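Long-range contacts in phosphoribosylaminoimidazole-succinocarboxamide synthase (Ehrlichia chaffeensis str. Arkansas, PDB 3KRE), which catalyses the ATP-dependent joining of L-aspartate to 5-amino-1-(5-phospho-D-ribosyl)imidazole-4-carboxylate, giving SAICAR in de novo purine biosynthesis: residues V190-V195 with C223-I228; N72-F77 with E252-L257. All blocks are in the same frame, centred on the assembly; numbering follows the deposited sequence. Where two conformers were deposited one is given.

Contact 1: V190-V195 with C223-I228; sequences VGIKLV and CRLWDI
Leu194 and Leu225 meet through their methyls, CD1 of Leu194 lying 3.6 Å from CD2 of Leu225. CG anti to the backbone N (chi1 -179°), together with chi2 of 58°, takes CD1 of Leu194 to CB of Cys223 as well, while CG2 of Ile192 rests on CB of Leu225. Val253 of helix 246-257 touches Leu225 on this face, and Leu183 of helix 166-189 touches Leu194. On the face of Lys193 and Trp226, CG2 of Val195 makes a CH-pi contact, 3.4 Å from the centroid of the five-membered ring of Trp226 and 10° off its normal. Antiparallel register is clear from the pairs: Lys193 and Trp226 are hydrogen-bonded, Lys193 N to Trp226 O at 2.8 Å and Trp226 N to Lys193 O at 3.0 Å, whereas Leu194-Leu225 and Ile192-Asp227 are non-hydrogen-bonded. Gly191, at positive phi, is the C-prime residue of a Schellman motif ending helix 166-189, so the chain passes from helix cap into sheet here. Its O accepts Ile228 N at 3.0 Å. At the opposite end Val195 N donates to Arg224 O at 2.9 Å; the guanidinium of Arg224 forms salt bridges with Asp196 and Asp237.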
ATOM      1  N   VAL A 190     -12.142   2.701  14.261  1.00  8.66           N
ATOM      2  CA  VAL A 190     -13.102   3.510  13.505  1.00  9.12           C
ATOM      3  C   VAL A 190     -14.038   2.619  12.704  1.00  9.15           C
ATOM      4  O   VAL A 190     -14.694   3.068  11.774  1.00 10.44           O
ATOM      5  CB  VAL A 190     -12.390   4.580  12.655  1.00  8.60           C
ATOM      6  CG1 VAL A 190     -11.610   5.498  13.560  1.00  9.56           C
ATOM      7  CG2 VAL A 190     -11.510   3.904  11.566  1.00  8.02           C
ATOM      8  N   GLY A 191     -14.140   1.355  13.094  1.00  8.85           N
ATOM      9  CA  GLY A 191     -15.180   0.463  12.575  1.00  9.18           C
ATOM     10  C   GLY A 191     -14.931  -0.167  11.209  1.00  9.51           C
ATOM     11  O   GLY A 191     -15.884  -0.496  10.480  1.00 10.12           O
ATOM     12  N   ILE A 192     -13.649  -0.375  10.900  1.00  8.71           N
ATOM     13  CA  ILE A 192     -13.191  -0.915   9.634  1.00  7.23           C
ATOM     14  C   ILE A 192     -12.273  -2.099   9.890  1.00  7.68           C
ATOM     15  O   ILE A 192     -11.405  -2.042  10.771  1.00  6.58           O
ATOM     16  CB  ILE A 192     -12.379   0.155   8.857  1.00  7.06           C
ATOM     17  CG1 ILE A 192     -13.313   1.314   8.426  1.00  5.66           C
ATOM     18  CG2 ILE A 192     -11.672  -0.509   7.655  1.00  4.42           C
ATOM     19  CD1 ILE A 192     -12.652   2.567   7.693  1.00  5.42           C
ATOM     20  N   LYS A 193     -12.480  -3.176   9.130  1.00  8.29           N
ATOM     21  CA  LYS A 193     -11.634  -4.362   9.198  1.00  8.25           C
ATOM     22  C   LYS A 193     -10.584  -4.278   8.117  1.00  7.46           C
ATOM     23  O   LYS A 193     -10.925  -4.139   6.940  1.00  6.56           O
ATOM     24  CB  LYS A 193     -12.462  -5.633   8.981  1.00  9.03           C
ATOM     25  CG  LYS A 193     -11.695  -6.942   9.020  1.00 10.32           C
ATOM     26  CD  LYS A 193     -10.874  -7.097  10.329  1.00 13.65           C
ATOM     27  CE  LYS A 193     -10.079  -8.411  10.338  1.00 14.67           C
ATOM     28  NZ  LYS A 193      -9.263  -8.596  11.608  1.00 14.39           N
ATOM     29  N   LEU A 194      -9.312  -4.383   8.512  1.00  6.35           N
ATOM     30  CA  LEU A 194      -8.224  -4.461   7.553  1.00  5.81           C
ATOM     31  C   LEU A 194      -8.108  -5.897   7.097  1.00  5.11           C
ATOM     32  O   LEU A 194      -7.632  -6.756   7.841  1.00  3.73           O
ATOM     33  CB  LEU A 194      -6.905  -4.047   8.194  1.00  5.07           C
ATOM     34  CG  LEU A 194      -5.659  -4.040   7.329  1.00  5.28           C
ATOM     35  CD1 LEU A 194      -5.830  -3.117   6.107  1.00  3.28           C
ATOM     36  CD2 LEU A 194      -4.432  -3.589   8.180  1.00  5.86           C
ATOM     37  N   VAL A 195      -8.612  -6.159   5.901  1.00  5.02           N
ATOM     38  CA  VAL A 195      -8.707  -7.514   5.368  1.00  4.92           C
ATOM     39  C   VAL A 195      -7.327  -8.010   4.914  1.00  4.77           C
ATOM     40  O   VAL A 195      -6.865  -9.084   5.277  1.00  4.78           O
ATOM     41  CB  VAL A 195      -9.762  -7.527   4.226  1.00  4.79           C
ATOM     42  CG1 VAL A 195      -9.725  -8.836   3.415  1.00  4.03           C
ATOM     43  CG2 VAL A 195     -11.177  -7.229   4.794  1.00  5.67           C
ATOM     44  N   CYS A 223      -5.041  -1.469   0.318  1.00  6.42           N
ATOM     45  CA  CYS A 223      -5.589  -2.183   1.480  1.00  7.47           C
ATOM     46  C   CYS A 223      -7.019  -2.577   1.167  1.00  7.30           C
ATOM     47  O   CYS A 223      -7.799  -1.747   0.677  1.00  8.97           O
ATOM     48  CB  CYS A 223      -5.640  -1.303   2.739  1.00  7.20           C
ATOM     49  SG  CYS A 223      -4.115  -0.513   3.196  1.00  7.13           S
ATOM     50  N   ARG A 224      -7.383  -3.821   1.456  1.00  6.58           N
ATOM     51  CA  ARG A 224      -8.804  -4.187   1.440  1.00  6.79           C
ATOM     52  C   ARG A 224      -9.361  -3.812   2.801  1.00  6.79           C
ATOM     53  O   ARG A 224      -8.768  -4.154   3.854  1.00  5.97           O
ATOM     54  CB  ARG A 224      -9.038  -5.662   1.185  1.00  6.16           C
ATOM     55  CG  ARG A 224      -8.857  -6.048  -0.255  1.00  6.56           C
ATOM     56  CD  ARG A 224      -9.337  -7.464  -0.533  1.00  4.43           C
ATOM     57  NE  ARG A 224      -9.303  -7.680  -1.951  1.00  6.64           N
ATOM     58  CZ  ARG A 224      -8.291  -8.159  -2.662  1.00  7.68           C
ATOM     59  NH1 ARG A 224      -7.168  -8.577  -2.091  1.00  6.68           N
ATOM     60  NH2 ARG A 224      -8.399  -8.193  -3.992  1.00 10.06           N
ATOM     61  N   LEU A 225     -10.484  -3.092   2.765  1.00  6.08           N
ATOM     62  CA  LEU A 225     -11.039  -2.408   3.959  1.00  5.68           C
ATOM     63  C   LEU A 225     -12.523  -2.641   3.953  1.00  5.95           C
ATOM     64  O   LEU A 225     -13.199  -2.197   3.042  1.00  5.05           O
ATOM     65  CB  LEU A 225     -10.769  -0.903   3.884  1.00  6.29           C
ATOM     66  CG  LEU A 225      -9.308  -0.488   3.919  1.00  3.95           C
ATOM     67  CD1 LEU A 225      -9.107   1.045   3.597  1.00  6.65           C
ATOM     68  CD2 LEU A 225      -8.559  -0.880   5.229  1.00  3.21           C
ATOM     69  N   TRP A 226     -13.036  -3.354   4.948  1.00  4.98           N
ATOM     70  CA  TRP A 226     -14.472  -3.635   4.990  1.00  5.96           C
ATOM     71  C   TRP A 226     -15.084  -3.005   6.227  1.00  7.46           C
ATOM     72  O   TRP A 226     -14.533  -3.098   7.300  1.00  7.13           O
ATOM     73  CB  TRP A 226     -14.766  -5.137   5.060  1.00  5.98           C
ATOM     74  CG  TRP A 226     -14.307  -5.948   3.881  1.00  6.03           C
ATOM     75  CD1 TRP A 226     -13.726  -5.488   2.740  1.00  6.57           C
ATOM     76  CD2 TRP A 226     -14.401  -7.361   3.741  1.00  6.64           C
ATOM     77  NE1 TRP A 226     -13.443  -6.520   1.895  1.00  6.80           N
ATOM     78  CE2 TRP A 226     -13.840  -7.692   2.489  1.00  7.31           C
ATOM     79  CE3 TRP A 226     -14.884  -8.392   4.562  1.00  9.86           C
ATOM     80  CZ2 TRP A 226     -13.744  -9.005   2.032  1.00 10.51           C
ATOM     81  CZ3 TRP A 226     -14.807  -9.707   4.094  1.00 11.54           C
ATOM     82  CH2 TRP A 226     -14.227  -9.998   2.844  1.00 10.32           C
ATOM     83  N   ASP A 227     -16.244  -2.392   6.073  1.00  9.45           N
ATOM     84  CA  ASP A 227     -17.002  -1.912   7.188  1.00 11.53           C
ATOM     85  C   ASP A 227     -17.363  -3.115   8.073  1.00 13.07           C
ATOM     86  O   ASP A 227     -17.831  -4.161   7.596  1.00 14.02           O
ATOM     87  CB  ASP A 227     -18.260  -1.195   6.690  1.00 12.90           C
ATOM     88  CG  ASP A 227     -19.105  -0.692   7.837  1.00 13.93           C
ATOM     89  OD1 ASP A 227     -18.628   0.235   8.486  1.00 14.27           O
ATOM     90  OD2 ASP A 227     -20.170  -1.283   8.110  1.00 16.28           O
ATOM     91  N   ILE A 228     -17.114  -3.003   9.371  1.00 14.25           N
ATOM     92  CA  ILE A 228     -17.265  -4.176  10.260  1.00 15.84           C
ATOM     93  C   ILE A 228     -18.732  -4.651  10.394  1.00 17.44           C
ATOM     94  O   ILE A 228     -19.029  -5.861  10.345  1.00 19.17           O
ATOM     95  CB  ILE A 228     -16.628  -3.893  11.650  1.00 15.90           C
ATOM     96  CG1 ILE A 228     -15.111  -4.070  11.536  1.00 16.85           C
ATOM     97  CG2 ILE A 228     -17.200  -4.817  12.737  1.00 15.56           C
ATOM     98  CD1 ILE A 228     -14.307  -3.579  12.748  1.00 18.13           C
TER

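Contact 2: N72-F77 with E252-L257; sequences NYISSF and EVAHKL. With EDO (1,2-ethanediol), chain H.
Ile74 reaches helix 246-257 with CG1, CG2 and CD1, which between them touch Val253, Ala254 and Leu257. Its CD1 lies 3.9 Å from CG1 of Val253, the two side chains crossing at about a right angle. CG1 of Ile74 sits 4.1 Å from CB of Ala254, and CG2 of Ile74 is 4.0 Å from CD1 of Leu257. The first torsion (chi1 -68°) explains this spread: CG1 stands anti to the carbonyl carbon and CG2 anti to the backbone N, so the two branches diverge toward Ala254 and Leu257. One turn later, CE2 of Phe77 approaches CB of Leu257 at 4.0 Å, while CZ of Phe77 comes within 3.2 Å of Leu257 O, which meets the ring obliquely.

The small side chain of Ala254 marks the nearest backbone approach, its CA 6.0 Å from that of Ile74. Further out, Phe187 of helix 166-189 touches both Val253 and Leu257, and Pro220 touches Ile74. Away from the contact, Asn72 OD1 is hydrogen-bonded to Gln100 NE2 and Ser75 OG to Ile218 N. At the N-terminal end of 252-257, Glu252 OE1 accepts a hydrogen bond from O1 of a 1,2-ethanediol, probably from the crystallisation liquor, at 2.8 Å. The axes of 72-77 and 252-257 approach to 9.9 Å, their N-to-C directions 41° apart: apolar helix-helix packing that joins helices 67-84 and 246-257 of the SAICAR synthetase fold.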
ATOM      1  N   ASN A  72      -3.870  10.446  -1.254  1.00  5.21           N
ATOM      2  CA  ASN A  72      -2.818  11.291  -0.719  1.00  5.73           C
ATOM      3  C   ASN A  72      -3.027  11.580   0.775  1.00  5.15           C
ATOM      4  O   ASN A  72      -2.130  11.375   1.609  1.00  5.62           O
ATOM      5  CB  ASN A  72      -2.751  12.590  -1.523  1.00  5.45           C
ATOM      6  CG  ASN A  72      -1.675  13.510  -1.046  1.00  7.36           C
ATOM      7  OD1 ASN A  72      -0.521  13.077  -0.816  1.00  5.12           O
ATOM      8  ND2 ASN A  72      -2.017  14.787  -0.887  1.00  7.30           N
ATOM      9  N   TYR A  73      -4.220  12.050   1.111  1.00  6.25           N
ATOM     10  CA  TYR A  73      -4.561  12.331   2.511  1.00  6.07           C
ATOM     11  C   TYR A  73      -4.539  11.085   3.397  1.00  5.62           C
ATOM     12  O   TYR A  73      -3.973  11.113   4.486  1.00  6.40           O
ATOM     13  CB  TYR A  73      -5.902  13.014   2.632  1.00  6.60           C
ATOM     14  CG  TYR A  73      -5.937  14.426   2.078  1.00  6.87           C
ATOM     15  CD1 TYR A  73      -4.852  15.288   2.271  1.00 12.62           C
ATOM     16  CD2 TYR A  73      -7.073  14.923   1.472  1.00 10.67           C
ATOM     17  CE1 TYR A  73      -4.883  16.576   1.826  1.00 13.89           C
ATOM     18  CE2 TYR A  73      -7.123  16.230   1.012  1.00 11.31           C
ATOM     19  CZ  TYR A  73      -6.003  17.049   1.189  1.00 15.09           C
ATOM     20  OH  TYR A  73      -5.985  18.378   0.784  1.00 14.87           O
ATOM     21  N   ILE A  74      -5.127   9.994   2.932  1.00  4.78           N
ATOM     22  CA  ILE A  74      -5.138   8.759   3.707  1.00  5.16           C
ATOM     23  C   ILE A  74      -3.718   8.221   3.897  1.00  5.45           C
ATOM     24  O   ILE A  74      -3.333   7.852   5.013  1.00  6.30           O
ATOM     25  CB  ILE A  74      -6.041   7.660   3.055  1.00  4.46           C
ATOM     26  CG1 ILE A  74      -7.476   8.097   3.145  1.00  4.89           C
ATOM     27  CG2 ILE A  74      -5.847   6.304   3.751  1.00  5.87           C
ATOM     28  CD1 ILE A  74      -8.476   7.319   2.184  1.00  3.20           C
ATOM     29  N   SER A  75      -2.939   8.189   2.838  1.00  6.18           N
ATOM     30  CA  SER A  75      -1.566   7.652   2.943  1.00  7.59           C
ATOM     31  C   SER A  75      -0.651   8.484   3.847  1.00  7.20           C
ATOM     32  O   SER A  75       0.060   7.938   4.716  1.00  6.71           O
ATOM     33  CB  SER A  75      -0.959   7.485   1.543  1.00  8.20           C
ATOM     34  OG  SER A  75       0.219   6.717   1.616  1.00  6.66           O
ATOM     35  N   SER A  76      -0.654   9.806   3.650  1.00  6.56           N
ATOM     36  CA  SER A  76       0.107  10.685   4.523  0.50  6.02           C
ATOM     37  C   SER A  76      -0.318  10.482   5.988  1.00  6.08           C
ATOM     38  O   SER A  76       0.543  10.390   6.858  1.00  5.22           O
ATOM     39  CB  SER A  76      -0.034  12.145   4.078  0.50  6.33           C
ATOM     40  OG  SER A  76      -1.386  12.562   4.052  0.50  4.03           O
ATOM     41  N   PHE A  77      -1.635  10.386   6.236  1.00  5.48           N
ATOM     42  CA  PHE A  77      -2.154  10.160   7.565  1.00  5.23           C
ATOM     43  C   PHE A  77      -1.628   8.871   8.170  1.00  5.70           C
ATOM     44  O   PHE A  77      -1.161   8.858   9.311  1.00  6.20           O
ATOM     45  CB  PHE A  77      -3.703  10.165   7.551  1.00  5.22           C
ATOM     46  CG  PHE A  77      -4.322   9.956   8.886  1.00  6.53           C
ATOM     47  CD1 PHE A  77      -4.529  11.031   9.755  1.00 10.19           C
ATOM     48  CD2 PHE A  77      -4.686   8.687   9.293  1.00  6.12           C
ATOM     49  CE1 PHE A  77      -5.108  10.835  10.981  1.00 10.55           C
ATOM     50  CE2 PHE A  77      -5.233   8.481  10.512  1.00  9.35           C
ATOM     51  CZ  PHE A  77      -5.454   9.549  11.364  1.00 11.65           C
ATOM     52  N   GLU A 252     -15.462   7.591   2.694  1.00  7.10           N
ATOM     53  CA  GLU A 252     -15.788   7.036   4.009  1.00  6.61           C
ATOM     54  C   GLU A 252     -14.534   6.695   4.827  1.00  6.91           C
ATOM     55  O   GLU A 252     -14.464   6.982   6.042  1.00  5.54           O
ATOM     56  CB  GLU A 252     -16.701   5.809   3.842  1.00  7.34           C
ATOM     57  CG  GLU A 252     -17.092   5.072   5.134  1.00  8.55           C
ATOM     58  CD  GLU A 252     -18.257   4.071   4.979  1.00 11.61           C
ATOM     59  OE1 GLU A 252     -19.051   4.182   4.004  1.00 15.20           O
ATOM     60  OE2 GLU A 252     -18.411   3.204   5.868  1.00 10.12           O
ATOM     61  N   VAL A 253     -13.540   6.080   4.182  1.00  6.16           N
ATOM     62  CA  VAL A 253     -12.304   5.742   4.881  1.00  6.56           C
ATOM     63  C   VAL A 253     -11.660   7.062   5.367  1.00  6.23           C
ATOM     64  O   VAL A 253     -11.264   7.188   6.547  1.00  5.44           O
ATOM     65  CB  VAL A 253     -11.315   4.970   3.989  1.00  6.99           C
ATOM     66  CG1 VAL A 253      -9.933   4.769   4.716  1.00  4.40           C
ATOM     67  CG2 VAL A 253     -11.929   3.634   3.550  1.00  5.53           C
ATOM     68  N   ALA A 254     -11.576   8.047   4.478  1.00  6.15           N
ATOM     69  CA  ALA A 254     -10.985   9.332   4.870  1.00  5.32           C
ATOM     70  C   ALA A 254     -11.719  10.006   6.020  1.00  5.03           C
ATOM     71  O   ALA A 254     -11.098  10.553   6.951  1.00  5.12           O
ATOM     72  CB  ALA A 254     -10.887  10.273   3.696  1.00  5.04           C
ATOM     73  N   HIS A 255     -13.036   9.983   5.960  1.00  4.90           N
ATOM     74  CA  HIS A 255     -13.817  10.594   7.012  1.00  4.94           C
ATOM     75  C   HIS A 255     -13.647   9.927   8.335  1.00  5.65           C
ATOM     76  O   HIS A 255     -13.482  10.600   9.346  1.00  7.33           O
ATOM     77  CB  HIS A 255     -15.286  10.613   6.649  1.00  5.06           C
ATOM     78  CG  HIS A 255     -15.619  11.584   5.573  1.00  6.13           C
ATOM     79  ND1 HIS A 255     -16.817  11.564   4.897  1.00  6.56           N
ATOM     80  CD2 HIS A 255     -14.913  12.624   5.067  1.00  9.07           C
ATOM     81  CE1 HIS A 255     -16.828  12.541   4.007  1.00  8.92           C
ATOM     82  NE2 HIS A 255     -15.689  13.207   4.101  1.00  9.13           N
ATOM     83  N   LYS A 256     -13.744   8.598   8.347  1.00  6.69           N
ATOM     84  CA  LYS A 256     -13.595   7.822   9.591  1.00  6.51           C
ATOM     85  C   LYS A 256     -12.208   7.951  10.197  1.00  6.21           C
ATOM     86  O   LYS A 256     -12.068   7.982  11.424  1.00  5.10           O
ATOM     87  CB  LYS A 256     -13.911   6.361   9.324  1.00  6.23           C
ATOM     88  CG  LYS A 256     -15.397   6.160   9.130  1.00  9.28           C
ATOM     89  CD  LYS A 256     -15.734   4.698   9.008  1.00 12.83           C
ATOM     90  CE  LYS A 256     -17.065   4.418   9.686  1.00 16.22           C
ATOM     91  NZ  LYS A 256     -16.981   3.140  10.347  1.00 15.51           N
ATOM     92  N   LEU A 257     -11.181   8.076   9.354  1.00  6.00           N
ATOM     93  CA  LEU A 257      -9.840   8.329   9.826  1.00  6.44           C
ATOM     94  C   LEU A 257      -9.580   9.783  10.283  1.00  7.93           C
ATOM     95  O   LEU A 257      -8.581  10.039  10.996  1.00  7.59           O
ATOM     96  CB  LEU A 257      -8.821   7.952   8.748  1.00  6.12           C
ATOM     97  CG  LEU A 257      -8.655   6.459   8.483  1.00  5.87           C
ATOM     98  CD1 LEU A 257      -7.637   6.252   7.369  1.00  4.95           C
ATOM     99  CD2 LEU A 257      -8.164   5.722   9.716  1.00  6.65           C
TER
HETATM  100  C1  EDO H 304     -19.069   2.910   0.957  1.00 21.52           C
HETATM  101  O1  EDO H 304     -20.151   2.675   1.872  1.00 21.25           O
HETATM  102  C2  EDO H 304     -19.509   3.086  -0.494  1.00 20.25           C
HETATM  103  O2  EDO H 304     -20.658   3.951  -0.547  1.00 20.41           O

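Both contacts are largely buried, their centres 13 Å apart, yet they are built differently: contact 1 buries 531 Å² along paired strands with four backbone hydrogen bonds, whereas contact 2 buries 249 Å² between helices without any, side chains packing on side chains and backbone atoms. Helix 246-257 connects them. Val253 packs on Ile74 in contact 2 and on Leu225 of contact 1, and helix 166-189 touches both contacts. Their polar link lies on the side of 252-257 turned from Ile74: Lys256 NZ is probably hydrogen-bonded to Val190 O, 2.7 Å away, with a weak, long pairing to Asp227, whose OD2 is hydrogen-bonded to Thr230 and Ser229. That lysine may also ease the closeness of the Asp227 and Glu252 carboxylates.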